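Local coordinates for protein fructosyl amine:oxygen oxidoreductase (Neosartorya fumigata, PDB 4WCT) that probably oxidises fructosyl amines (Amadori products) with its bound FAD and molecular oxygen as acceptor, thereby deglycating them, at residues A[400-404]-A[405-409]; A[211-215]-A[216-220]. All coordinates share one frame; numbering follows the deposited sequence.

Interaction 1. Residues A[400-404]-A[405-409]; sequences IADAL and ESKLQ
Asp402 O accepts the backbone N of Lys407 at 2.8 Å in an almost straight bond (171° at the hydrogen), while Ser406 N reaches Ala403 O at 3.1 Å. Glu405 N still makes a helical bond to Ala401 O (3.0 Å), with a weak second share in Asp402 O. Outward from the backbone, one cation serves two acids: Arg47 forms salt bridges to Asp402 OD1 and Glu405 OE1, which probably eases the closeness of these carboxylates, and Tyr49 OH bonds Glu405 OE2. Lys407 NZ adds a weak salt bridge to Glu405 OE1 (3.3 Å). The Lys407 N–Asp402 O bond, spanning the shorter Ser406 N–Ala403 O bond, makes a Schellman motif that ends helix 393-404, with Ser406 as its C-prime residue at positive phi (57°). A small polar residue suits this exposed bend: its OG shares a water with Leu404 O, giving that helix-end carbonyl a partner. A second water donates to Asp402 OD2 at 2.7 Å and accepts Gln409 N, tying the departing chain back to the last turn. Lys407 CG lies between its own N and carbonyl carbon (chi1 56°), which sets CG against Asp402 O; a bend farther along the chain, at chi3, brings CE within 3.6 Å of Asp402 OD1, and the two side chains cross obliquely. On the apolar side, Leu408 folds back on Ala403, its CB 4.0 Å from Ala403 CA and its CD2 4.2 Å from Ala403 CB. Alanine's small side chain leaves room for this close return, and Leu408 also rests on Val416, while Ala401 and Leu404 pack on Leu44 of helix 35-46.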
# COMPACT_ATOMS: atom_id res chain seq x y z
N ILE A 400 10.65 -0.25 -11.52
CA ILE A 400 11.20 1.10 -11.32
C ILE A 400 12.62 1.23 -11.94
O ILE A 400 12.91 2.21 -12.66
CB ILE A 400 11.23 1.46 -9.82
CG1 ILE A 400 9.78 1.61 -9.28
CG2 ILE A 400 12.02 2.75 -9.59
CD1 ILE A 400 9.65 1.47 -7.79
N ALA A 401 13.48 0.24 -11.73
CA ALA A 401 14.81 0.23 -12.37
C ALA A 401 14.70 0.20 -13.91
O ALA A 401 15.49 0.87 -14.62
CB ALA A 401 15.63 -0.93 -11.86
N ASP A 402 13.71 -0.53 -14.43
CA ASP A 402 13.48 -0.59 -15.86
C ASP A 402 13.10 0.80 -16.40
O ASP A 402 13.56 1.23 -17.45
CB ASP A 402 12.35 -1.57 -16.22
CG ASP A 402 12.76 -3.04 -16.19
OD1 ASP A 402 13.97 -3.38 -16.03
OD2 ASP A 402 11.84 -3.88 -16.31
N ALA A 403 12.23 1.50 -15.69
CA ALA A 403 11.87 2.85 -16.07
C ALA A 403 13.09 3.81 -16.02
O ALA A 403 13.26 4.65 -16.90
CB ALA A 403 10.76 3.34 -15.16
N LEU A 404 13.95 3.64 -15.01
CA LEU A 404 15.19 4.41 -14.93
C LEU A 404 16.06 4.16 -16.17
O LEU A 404 16.65 5.10 -16.73
CB LEU A 404 15.99 4.03 -13.69
CG LEU A 404 17.22 4.88 -13.36
CD1 LEU A 404 16.85 6.27 -12.85
CD2 LEU A 404 18.13 4.18 -12.37
N GLU A 405 16.01 2.94 -16.66
CA GLU A 405 16.82 2.51 -17.80
C GLU A 405 16.08 2.64 -19.14
O GLU A 405 16.58 2.14 -20.15
CB GLU A 405 17.28 1.08 -17.58
CG GLU A 405 18.21 0.90 -16.40
CD GLU A 405 18.54 -0.56 -16.07
OE1 GLU A 405 18.02 -1.48 -16.72
OE2 GLU A 405 19.44 -0.78 -15.25
N SER A 406 14.96 3.34 -19.14
CA SER A 406 14.15 3.59 -20.34
C SER A 406 13.72 2.33 -21.03
O SER A 406 13.69 2.26 -22.26
CB SER A 406 14.92 4.49 -21.33
OG SER A 406 15.11 5.76 -20.76
N LYS A 407 13.38 1.30 -20.27
CA LYS A 407 12.86 0.08 -20.85
C LYS A 407 11.71 -0.53 -20.06
O LYS A 407 11.54 -1.73 -20.02
CB LYS A 407 13.97 -0.94 -20.98
CG LYS A 407 14.68 -1.25 -19.68
CD LYS A 407 15.96 -2.05 -19.91
CE LYS A 407 16.11 -3.13 -18.87
NZ LYS A 407 17.44 -3.79 -18.97
N LEU A 408 10.91 0.30 -19.42
CA LEU A 408 9.70 -0.23 -18.78
C LEU A 408 8.84 -0.90 -19.82
O LEU A 408 8.59 -0.32 -20.90
CB LEU A 408 8.95 0.93 -18.10
CG LEU A 408 7.72 0.59 -17.28
CD1 LEU A 408 8.06 -0.42 -16.21
CD2 LEU A 408 7.17 1.86 -16.64
N GLN A 409 8.37 -2.12 -19.54
CA GLN A 409 7.71 -2.91 -20.57
C GLN A 409 6.41 -2.31 -21.07
O GLN A 409 5.70 -1.59 -20.35
CB GLN A 409 7.51 -4.36 -20.16
CG GLN A 409 6.56 -4.54 -19.01
CD GLN A 409 6.53 -5.96 -18.50
OE1 GLN A 409 7.24 -6.29 -17.57
NE2 GLN A 409 5.80 -6.81 -19.19
O HOH W 1 9.37 -3.67 -17.26
O HOH W 2 17.60 5.59 -19.23

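Interaction 2. Residues A[211-215]-A[216-220]; sequences LVYED and GDVVG
Glu214 and Asp217 satisfy each other twice: Glu214 N donates to Asp217 O at 2.9 Å, and Asp217 N reaches Glu214 O at 3.1 Å. Farther on, Val212 O takes Val219 N (2.8 Å) and Val212 N gives to Gly220 O (2.9 Å), so two residues face one, as in a beta bulge. Gly220 has phi 150°, where a side chain would jam against the preceding carbonyl. Val218 N donates to Asp217 OD1 at 2.8 Å, approaching from above the carboxylate plane, while Ser378 OG holds OD2. Gly216 O has His376 ND1, and Glu214 OE2 pairs with Lys230. On one face Val218 CG2 presses obliquely on the Tyr213 ring, 3.4 Å from CE2, and His376 meets that ring edge-to-face. Beside the Val212 and Glu214 side chains, Val219 crosses each at about a right angle: CG2 lies 3.8 Å from Val212 CG1, and CG1 lies 3.8 Å from Glu214 CB. Asp215 and Gly216, both at positive phi, form the type I' turn of a tight two-residue beta hairpin joining strands 208-214 and 217-223 of a three-stranded antiparallel sheet.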
# COMPACT_ATOMS: atom_id res chain seq x y z
N LEU A 211 13.73 18.99 -3.57
CA LEU A 211 14.58 18.60 -4.68
C LEU A 211 15.45 19.81 -5.06
O LEU A 211 15.08 20.95 -4.77
CB LEU A 211 13.76 18.18 -5.89
CG LEU A 211 12.80 16.99 -5.69
CD1 LEU A 211 12.03 16.69 -6.97
CD2 LEU A 211 13.57 15.77 -5.23
N VAL A 212 16.60 19.51 -5.62
CA VAL A 212 17.58 20.52 -6.01
C VAL A 212 17.70 20.54 -7.54
O VAL A 212 17.76 19.50 -8.19
CB VAL A 212 18.94 20.26 -5.35
CG1 VAL A 212 19.96 21.33 -5.72
CG2 VAL A 212 18.77 20.20 -3.84
N TYR A 213 17.58 21.74 -8.13
CA TYR A 213 17.55 21.89 -9.58
C TYR A 213 18.72 22.70 -10.08
O TYR A 213 19.19 23.58 -9.39
CB TYR A 213 16.28 22.60 -10.01
CG TYR A 213 15.03 21.80 -9.75
CD1 TYR A 213 14.35 21.92 -8.54
CD2 TYR A 213 14.45 21.05 -10.75
CE1 TYR A 213 13.19 21.21 -8.29
CE2 TYR A 213 13.23 20.41 -10.54
CZ TYR A 213 12.65 20.45 -9.28
OH TYR A 213 11.47 19.76 -9.05
N GLU A 214 19.23 22.33 -11.25
CA GLU A 214 20.21 23.14 -11.98
C GLU A 214 19.94 23.00 -13.46
O GLU A 214 19.75 21.89 -13.94
CB GLU A 214 21.63 22.68 -11.68
CG GLU A 214 22.12 23.17 -10.32
CD GLU A 214 23.46 22.57 -9.94
OE1 GLU A 214 24.16 22.06 -10.84
OE2 GLU A 214 23.80 22.61 -8.74
N ASP A 215 19.87 24.13 -14.16
CA ASP A 215 19.62 24.11 -15.61
C ASP A 215 18.35 23.34 -15.99
O ASP A 215 18.35 22.59 -16.96
CB ASP A 215 20.82 23.49 -16.33
CG ASP A 215 22.05 24.37 -16.29
OD1 ASP A 215 21.91 25.60 -16.10
OD2 ASP A 215 23.17 23.85 -16.45
N GLY A 216 17.34 23.43 -15.13
CA GLY A 216 16.02 22.91 -15.43
C GLY A 216 15.89 21.42 -15.18
O GLY A 216 14.88 20.82 -15.56
N ASP A 217 16.91 20.81 -14.59
CA ASP A 217 16.86 19.38 -14.26
C ASP A 217 17.14 19.15 -12.77
O ASP A 217 17.71 20.00 -12.09
CB ASP A 217 17.86 18.61 -15.13
CG ASP A 217 17.52 17.15 -15.29
OD1 ASP A 217 16.50 16.70 -14.72
OD2 ASP A 217 18.32 16.43 -15.93
N VAL A 218 16.77 17.97 -12.26
CA VAL A 218 17.02 17.64 -10.86
C VAL A 218 18.42 17.05 -10.71
O VAL A 218 18.79 16.10 -11.41
CB VAL A 218 15.95 16.63 -10.34
CG1 VAL A 218 16.29 16.14 -8.94
CG2 VAL A 218 14.59 17.30 -10.35
N VAL A 219 19.18 17.65 -9.80
CA VAL A 219 20.52 17.20 -9.52
C VAL A 219 20.70 16.60 -8.14
O VAL A 219 21.81 16.24 -7.75
CB VAL A 219 21.55 18.35 -9.75
CG1 VAL A 219 21.43 18.87 -11.17
CG2 VAL A 219 21.33 19.49 -8.78
N GLY A 220 19.61 16.47 -7.38
CA GLY A 220 19.68 15.78 -6.11
C GLY A 220 18.65 16.35 -5.15
O GLY A 220 17.58 16.76 -5.57

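Interactions 1 and 2 are a helix C-cap and a hairpin turn, with centres 21 Å apart and nearest atoms about 10 Å apart. What relates them is strand 379-383 of the six-stranded mixed sheet: Ala403 and Leu404 of interaction 1 pack on Leu380, whereas Leu211 and Val218 of interaction 2 pack on the adjacent Leu379. Interaction 1 also leans on helix 35-46, whose start overlaps a glycine pattern consistent with a Rossmann-type dinucleotide-binding motif. Interaction 2 lies farther from the centre of the chain, about 29 Å against 21 Å between centres, yet the Leu211 side chain is about 9 Å from the bound FAD.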